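PDB 3MST: putative nitrate transport protein from Thermoplasma volcanium, which is probably a substrate-binding protein of a transport system, tentatively linked to nitrate, although its true ligand is not established. Local coordinates for residues R77-E87 with G143-K151; K219-R227 with E236-G244. One frame throughout, in Å; residues are numbered along the deposited sequence.

How the contacts relate
The chain has two mixed sheets, probably the cores of two domains, as in type II periplasmic binding proteins. Contact 1 lies in the five-stranded sheet, where strand 81-85 meets 144-145 and helix 146-152. Contact 2 comes later in the chain and belongs to the other sheet. There helix 220-230 and the C-terminal tail 236-244 pack together beside strand 71-77 of the six-stranded sheet. The contact centres are 23 Å apart. Residues 78-80 cross from one sheet to the other, and a salt bridge from Arg77 NH1 to Glu222 OE1 (2.9 Å) joins the contacts. An unidentified molecule at Ile78 and Phe146, probably from the crystallisation liquor, may mark a pocket near this crossing.

Contact 1 of 2, residues R77-E87 with G143-K151; sequences RIDMYSILGDE and GKSFRNRMK
Ile83 and Lys144 form an antiparallel hydrogen-bonded pair at the edge of a mixed sheet, whose strand order resembles that of type II periplasmic binding proteins. Ile83 N donates to Lys144 O at 2.8 Å, and Lys144 N bonds back to Ile83 O. Ser82 and Ser145 make the adjoining non-hydrogen-bonded pair. Strand 144-145 then runs directly into helix 146-152. Phe146 N donates to Tyr81 O from above the carbonyl plane. Ser145 is the N-cap: its OG accepts from Asn148 N and donates to the syn side of Asp79 OD2 (2.7 Å). Asp79 OD1 takes a weak bond from Arg147 N, and the helix N-terminus probably stabilises this carboxylate. Asp79 CB lies over one face of the Arg147 guanidinium, whose NH2 bonds to Gly213 O.

Arg149 reaches back from the helix toward Glu87. Its CB and CG both touch Ile83 CD1, each at 3.5 Å. The chain bends at chi2 (73°), and CD passes both Glu87 oxygens at 3.6 Å. NE then forms a salt bridge to Glu87 OE1 (2.8 Å), nearly straight at 164° and in the guanidinium plane. The carboxylate and guanidinium planes are 59° apart. At the tip, NH1 pairs with Glu152 and NH2 with Asp112. A methionine in place of Arg149 would probably leave Glu87 and the nearby Asp112 without the charge that holds them close. On the other carboxylate oxygen, one water donates to Glu87 OE2 (2.8 Å) and accepts from Lys144 NZ, which also pairs with Glu152.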
# COMPACT_ATOMS: atom_id res chain seq x y z
N ARG A 77 6.59 -1.32 -4.20
CA ARG A 77 6.95 -1.89 -2.91
C ARG A 77 6.94 -0.75 -1.89
O ARG A 77 7.56 0.31 -2.12
CB ARG A 77 8.33 -2.54 -2.97
CG ARG A 77 8.40 -3.84 -3.75
CD ARG A 77 9.80 -4.37 -3.73
NE ARG A 77 9.93 -5.73 -4.26
CZ ARG A 77 10.13 -6.03 -5.52
NH1 ARG A 77 10.15 -5.09 -6.46
NH2 ARG A 77 10.28 -7.31 -5.86
N ILE A 78 6.27 -0.96 -0.76
CA ILE A 78 6.21 0.04 0.31
C ILE A 78 6.24 -0.71 1.64
O ILE A 78 5.48 -1.64 1.83
CB ILE A 78 4.91 0.86 0.22
CG1 ILE A 78 4.61 1.32 -1.21
CG2 ILE A 78 5.00 2.09 1.16
CD1 ILE A 78 3.26 2.01 -1.37
N ASP A 79 7.14 -0.33 2.56
CA ASP A 79 7.24 -1.04 3.83
C ASP A 79 6.34 -0.35 4.83
O ASP A 79 6.71 0.66 5.42
CB ASP A 79 8.68 -1.06 4.29
CG ASP A 79 8.94 -2.06 5.41
OD1 ASP A 79 8.05 -2.88 5.70
OD2 ASP A 79 10.05 -2.01 5.95
N MSE A 80 5.11 -0.85 4.95
CA MSE A 80 4.01 -0.18 5.67
C MSE A 80 3.63 -0.86 6.98
O MSE A 80 2.90 -0.26 7.77
CB MSE A 80 2.76 -0.19 4.78
CG MSE A 80 2.93 0.50 3.48
SE MSE A 80 1.44 0.38 2.31
CE MSE A 80 1.68 -1.38 1.61
N TYR A 81 4.08 -2.10 7.18
CA TYR A 81 3.59 -2.94 8.29
C TYR A 81 4.73 -3.45 9.17
O TYR A 81 5.87 -3.66 8.71
CB TYR A 81 2.82 -4.15 7.73
CG TYR A 81 1.60 -3.75 6.94
CD1 TYR A 81 0.49 -3.22 7.58
CD2 TYR A 81 1.57 -3.78 5.56
CE1 TYR A 81 -0.61 -2.78 6.88
CE2 TYR A 81 0.47 -3.35 4.86
CZ TYR A 81 -0.60 -2.84 5.50
OH TYR A 81 -1.67 -2.39 4.76
N SER A 82 4.38 -3.70 10.45
CA SER A 82 5.28 -4.20 11.44
C SER A 82 4.69 -5.46 12.08
O SER A 82 3.47 -5.55 12.26
CB SER A 82 5.47 -3.20 12.56
OG SER A 82 6.46 -2.22 12.20
N ILE A 83 5.55 -6.42 12.35
CA ILE A 83 5.21 -7.62 13.10
C ILE A 83 5.64 -7.41 14.55
O ILE A 83 6.79 -7.09 14.84
CB ILE A 83 5.89 -8.85 12.48
CG1 ILE A 83 5.52 -9.03 11.01
CG2 ILE A 83 5.60 -10.13 13.33
CD1 ILE A 83 6.50 -9.99 10.26
N LEU A 84 4.71 -7.60 15.46
CA LEU A 84 4.89 -7.50 16.89
C LEU A 84 4.86 -8.89 17.49
O LEU A 84 4.17 -9.78 17.02
CB LEU A 84 3.77 -6.69 17.52
CG LEU A 84 3.39 -5.38 16.82
CD1 LEU A 84 2.30 -4.66 17.64
CD2 LEU A 84 4.62 -4.47 16.61
N GLY A 85 5.59 -9.09 18.58
CA GLY A 85 5.44 -10.30 19.33
C GLY A 85 6.10 -11.54 18.76
O GLY A 85 7.06 -11.47 17.95
N ASP A 86 5.52 -12.68 19.16
CA ASP A 86 6.14 -13.98 18.97
C ASP A 86 5.46 -14.78 17.85
O ASP A 86 4.34 -15.26 18.00
CB ASP A 86 6.08 -14.74 20.29
CG ASP A 86 6.70 -16.13 20.23
OD1 ASP A 86 7.23 -16.57 19.17
OD2 ASP A 86 6.63 -16.83 21.27
N GLU A 87 6.13 -14.84 16.69
CA GLU A 87 5.59 -15.51 15.51
C GLU A 87 5.42 -17.02 15.64
O GLU A 87 4.82 -17.63 14.76
CB GLU A 87 6.40 -15.17 14.25
CG GLU A 87 6.25 -13.74 13.80
CD GLU A 87 6.99 -13.52 12.50
OE1 GLU A 87 6.51 -14.05 11.45
OE2 GLU A 87 8.02 -12.80 12.53
N GLY A 143 7.74 -2.26 14.76
CA GLY A 143 8.23 -3.58 15.16
C GLY A 143 9.12 -4.13 14.05
O GLY A 143 9.78 -3.35 13.36
N LYS A 144 9.09 -5.43 13.84
CA LYS A 144 9.94 -6.05 12.81
C LYS A 144 9.31 -5.73 11.47
O LYS A 144 8.11 -5.91 11.30
CB LYS A 144 10.03 -7.57 12.97
CG LYS A 144 10.75 -8.29 11.85
CD LYS A 144 10.88 -9.83 12.07
CE LYS A 144 11.72 -10.50 10.95
NZ LYS A 144 12.57 -11.58 11.43
N SER A 145 10.11 -5.28 10.51
CA SER A 145 9.59 -4.95 9.17
C SER A 145 8.93 -6.14 8.50
O SER A 145 9.56 -7.21 8.37
CB SER A 145 10.75 -4.45 8.31
OG SER A 145 10.46 -4.52 6.93
N PHE A 146 7.69 -5.99 8.04
CA PHE A 146 7.04 -7.03 7.30
C PHE A 146 7.75 -7.28 5.96
O PHE A 146 7.85 -8.43 5.57
CB PHE A 146 5.55 -6.70 7.08
CG PHE A 146 4.80 -7.70 6.26
CD1 PHE A 146 4.46 -8.93 6.77
CD2 PHE A 146 4.47 -7.43 4.94
CE1 PHE A 146 3.77 -9.85 6.00
CE2 PHE A 146 3.74 -8.32 4.18
CZ PHE A 146 3.43 -9.57 4.72
N ARG A 147 8.22 -6.19 5.32
CA ARG A 147 9.05 -6.26 4.08
C ARG A 147 10.26 -7.18 4.33
O ARG A 147 10.63 -7.99 3.47
CB ARG A 147 9.57 -4.87 3.61
CG ARG A 147 10.71 -4.93 2.52
CD ARG A 147 11.31 -3.57 2.10
NE ARG A 147 10.36 -2.73 1.39
CZ ARG A 147 10.65 -1.54 0.87
NH1 ARG A 147 11.87 -1.07 0.96
NH2 ARG A 147 9.73 -0.85 0.23
N ASN A 148 10.88 -7.05 5.49
CA ASN A 148 12.05 -7.84 5.76
C ASN A 148 11.71 -9.32 6.05
O ASN A 148 12.47 -10.20 5.68
CB ASN A 148 12.89 -7.17 6.87
CG ASN A 148 14.33 -7.47 6.73
OD1 ASN A 148 14.91 -7.32 5.65
ND2 ASN A 148 14.93 -7.98 7.79
N ARG A 149 10.58 -9.59 6.72
CA ARG A 149 10.09 -10.93 6.95
C ARG A 149 9.79 -11.62 5.61
O ARG A 149 10.13 -12.79 5.41
CB ARG A 149 8.83 -10.90 7.84
CG ARG A 149 8.25 -12.25 8.16
CD ARG A 149 9.10 -12.98 9.15
NE ARG A 149 8.51 -14.28 9.48
CZ ARG A 149 8.97 -15.43 9.04
NH1 ARG A 149 10.11 -15.47 8.32
NH2 ARG A 149 8.33 -16.55 9.33
N MSE A 150 9.16 -10.92 4.67
CA MSE A 150 8.86 -11.53 3.37
C MSE A 150 10.09 -11.71 2.46
O MSE A 150 10.13 -12.57 1.58
CB MSE A 150 7.75 -10.74 2.69
CG MSE A 150 6.48 -10.70 3.53
SE MSE A 150 5.53 -12.38 3.52
CE MSE A 150 4.58 -11.98 1.78
N LYS A 151 11.14 -10.94 2.69
CA LYS A 151 12.46 -11.26 2.10
C LYS A 151 13.01 -12.57 2.64
O LYS A 151 13.51 -13.41 1.85
CB LYS A 151 13.44 -10.14 2.33
CG LYS A 151 13.16 -8.89 1.55
CD LYS A 151 14.24 -7.82 1.85
CE LYS A 151 14.04 -6.53 1.08
NZ LYS A 151 15.15 -5.58 1.28
O HOH W 1 10.55 -14.01 12.28

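Contact 2 of 2, residues K219-R227 with E236-G244; sequences KRAELVGSR and ELNDIEIIG
Arg220 and Arg227 reach from helix 220-230 to main-chain oxygens of the C-terminal tail, among them one of the terminal carboxylate, and Ile242 packs between them. This helix-tail packing lies beside the six-stranded sheet, where Glu241 and Ile243 make backbone hydrogen bonds with Ile72.

Arg220 is extended from CG to NE, with CG anti to the backbone N (chi1 -173°). That straight chain carries the guanidinium to the end of the tail. NH1 donates to two oxygens, Ile242 O at 2.9 Å and Gly244 O at 3.0 Å. It sits well above the plane of the Ile242 carbonyl and of the terminal carboxylate. NH2 adds a weak bond to Ile242 O. NH1 thus binds the carboxylate through O, while Gly244 OXT stands farther off. Ile242 CG2 lies over one face of the same guanidinium.

Ile242 points toward the helix and uses both branches. CG2 meets Leu223 CB at 4.0 Å. CD1 goes deeper, to Val224 CG2 at 3.5 Å, and it also rests on the helix backbone at Val224 N (3.4 Å).

Arg227 has a different shape. It is straight as far as CD and then bends at chi3 (61°). Its CD passes Leu237 O at 3.2 Å, and the bend turns NH1 onto Ile240 O (2.8 Å). That bond lies in the carbonyl plane. Ile242 CD1 lies over one face of the guanidinium, toward the rim.

Arg227 NE is buried here with no hydrogen-bond partner; the polar bond of this side chain to the tail is made by NH1, to a neutral carbonyl. Arg220 grips one neutral carbonyl and one carboxylate oxygen, whose negative charge probably offsets its own. On the helix side the tail is held by arginine bonds to main-chain and terminal oxygens and by the apolar fit of Ile242.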
# COMPACT_ATOMS: atom_id res chain seq x y z
N LYS A 219 8.64 -4.50 -13.77
CA LYS A 219 9.10 -5.82 -14.21
C LYS A 219 7.92 -6.80 -14.20
O LYS A 219 7.39 -7.11 -13.12
CB LYS A 219 10.22 -6.35 -13.29
CG LYS A 219 11.52 -5.53 -13.26
CD LYS A 219 12.63 -6.24 -12.46
CE LYS A 219 13.79 -5.31 -12.09
NZ LYS A 219 14.75 -5.93 -11.11
N ARG A 220 7.57 -7.31 -15.37
CA ARG A 220 6.41 -8.17 -15.54
C ARG A 220 6.43 -9.33 -14.55
O ARG A 220 5.39 -9.60 -13.93
CB ARG A 220 6.29 -8.72 -16.95
CG ARG A 220 4.98 -9.47 -17.17
CD ARG A 220 4.83 -10.09 -18.58
NE ARG A 220 3.55 -10.72 -18.62
CZ ARG A 220 2.39 -10.09 -18.73
NH1 ARG A 220 2.32 -8.83 -19.14
NH2 ARG A 220 1.29 -10.76 -18.48
N ALA A 221 7.56 -10.00 -14.38
CA ALA A 221 7.57 -11.16 -13.52
C ALA A 221 7.25 -10.80 -12.08
O ALA A 221 6.68 -11.63 -11.37
CB ALA A 221 8.92 -11.86 -13.59
N GLU A 222 7.62 -9.60 -11.65
CA GLU A 222 7.31 -9.17 -10.26
C GLU A 222 5.83 -8.88 -10.09
O GLU A 222 5.24 -9.21 -9.05
CB GLU A 222 8.16 -7.96 -9.87
CG GLU A 222 9.63 -8.32 -9.82
CD GLU A 222 10.49 -7.28 -9.15
OE1 GLU A 222 10.13 -6.09 -9.20
OE2 GLU A 222 11.56 -7.62 -8.58
N LEU A 223 5.23 -8.26 -11.10
CA LEU A 223 3.80 -8.03 -11.10
C LEU A 223 2.98 -9.32 -11.13
O LEU A 223 2.03 -9.50 -10.38
CB LEU A 223 3.38 -7.10 -12.23
CG LEU A 223 4.13 -5.75 -12.28
CD1 LEU A 223 3.72 -4.91 -13.48
CD2 LEU A 223 4.07 -5.01 -10.97
N VAL A 224 3.38 -10.24 -12.02
CA VAL A 224 2.76 -11.56 -12.09
C VAL A 224 2.95 -12.30 -10.75
O VAL A 224 1.99 -12.93 -10.25
CB VAL A 224 3.30 -12.35 -13.30
CG1 VAL A 224 2.89 -13.85 -13.26
CG2 VAL A 224 2.83 -11.68 -14.59
N GLY A 225 4.15 -12.21 -10.18
CA GLY A 225 4.41 -12.86 -8.90
C GLY A 225 3.50 -12.34 -7.81
O GLY A 225 2.99 -13.11 -7.01
N SER A 226 3.33 -11.03 -7.72
CA SER A 226 2.46 -10.50 -6.68
C SER A 226 0.98 -10.86 -6.89
O SER A 226 0.25 -11.14 -5.95
CB SER A 226 2.67 -8.99 -6.60
OG SER A 226 1.91 -8.42 -5.58
N ARG A 227 0.53 -10.90 -8.14
CA ARG A 227 -0.82 -11.32 -8.41
C ARG A 227 -1.00 -12.76 -7.94
O ARG A 227 -2.02 -13.10 -7.33
CB ARG A 227 -1.08 -11.24 -9.91
CG ARG A 227 -2.55 -11.49 -10.29
CD ARG A 227 -2.82 -11.48 -11.79
NE ARG A 227 -2.06 -12.53 -12.44
CZ ARG A 227 -1.82 -12.58 -13.75
NH1 ARG A 227 -2.35 -11.67 -14.57
NH2 ARG A 227 -1.08 -13.57 -14.22
N GLU A 236 -10.14 -13.63 -6.90
CA GLU A 236 -10.55 -12.78 -8.01
C GLU A 236 -9.37 -12.08 -8.72
O GLU A 236 -9.49 -11.63 -9.86
CB GLU A 236 -11.56 -11.73 -7.51
CG GLU A 236 -12.83 -12.31 -6.85
CD GLU A 236 -12.68 -12.61 -5.35
OE1 GLU A 236 -11.57 -12.59 -4.77
OE2 GLU A 236 -13.73 -12.87 -4.73
N LEU A 237 -8.22 -12.00 -8.04
CA LEU A 237 -7.03 -11.40 -8.59
C LEU A 237 -6.50 -12.07 -9.84
O LEU A 237 -5.85 -11.43 -10.64
CB LEU A 237 -5.87 -11.37 -7.60
CG LEU A 237 -5.53 -10.03 -7.09
CD1 LEU A 237 -4.42 -10.21 -6.05
CD2 LEU A 237 -5.20 -8.93 -8.10
N ASN A 238 -6.72 -13.38 -9.95
CA ASN A 238 -6.16 -14.14 -11.05
C ASN A 238 -6.71 -13.69 -12.37
O ASN A 238 -6.11 -13.96 -13.44
CB ASN A 238 -6.45 -15.63 -10.90
CG ASN A 238 -5.50 -16.30 -9.95
OD1 ASN A 238 -5.95 -17.11 -9.12
ND2 ASN A 238 -4.19 -15.98 -10.05
N ASP A 239 -7.88 -13.05 -12.33
CA ASP A 239 -8.52 -12.53 -13.52
C ASP A 239 -8.10 -11.11 -13.92
O ASP A 239 -8.59 -10.56 -14.90
CB ASP A 239 -10.02 -12.57 -13.32
CG ASP A 239 -10.51 -13.95 -12.98
OD1 ASP A 239 -10.01 -14.93 -13.61
OD2 ASP A 239 -11.37 -14.06 -12.07
N ILE A 240 -7.20 -10.51 -13.17
CA ILE A 240 -6.68 -9.17 -13.51
C ILE A 240 -5.44 -9.33 -14.40
O ILE A 240 -4.51 -10.02 -14.07
CB ILE A 240 -6.40 -8.34 -12.23
CG1 ILE A 240 -7.68 -8.03 -11.44
CG2 ILE A 240 -5.68 -7.03 -12.58
CD1 ILE A 240 -8.67 -7.07 -12.14
N GLU A 241 -5.49 -8.68 -15.55
CA GLU A 241 -4.44 -8.73 -16.51
C GLU A 241 -3.33 -7.74 -16.14
O GLU A 241 -3.59 -6.74 -15.49
CB GLU A 241 -4.99 -8.38 -17.89
CG GLU A 241 -5.95 -9.38 -18.43
CD GLU A 241 -6.63 -8.86 -19.69
OE1 GLU A 241 -5.99 -8.08 -20.46
OE2 GLU A 241 -7.82 -9.21 -19.90
N ILE A 242 -2.11 -8.06 -16.53
CA ILE A 242 -0.90 -7.26 -16.39
C ILE A 242 -0.40 -6.87 -17.78
O ILE A 242 -0.30 -7.70 -18.69
CB ILE A 242 0.13 -8.08 -15.64
CG1 ILE A 242 -0.37 -8.30 -14.16
CG2 ILE A 242 1.51 -7.39 -15.70
CD1 ILE A 242 0.38 -9.39 -13.45
N ILE A 243 -0.12 -5.59 -17.96
CA ILE A 243 0.29 -5.10 -19.25
C ILE A 243 1.73 -4.65 -19.12
O ILE A 243 2.19 -4.16 -18.07
CB ILE A 243 -0.78 -4.11 -19.86
CG1 ILE A 243 -1.07 -2.94 -18.98
CG2 ILE A 243 -2.10 -4.84 -20.09
CD1 ILE A 243 -2.02 -2.01 -19.53
N GLY A 244 2.48 -4.91 -20.19
CA GLY A 244 3.94 -4.86 -20.18
C GLY A 244 4.71 -6.19 -20.14
O GLY A 244 4.33 -7.26 -20.67
OXT GLY A 244 5.81 -6.20 -19.58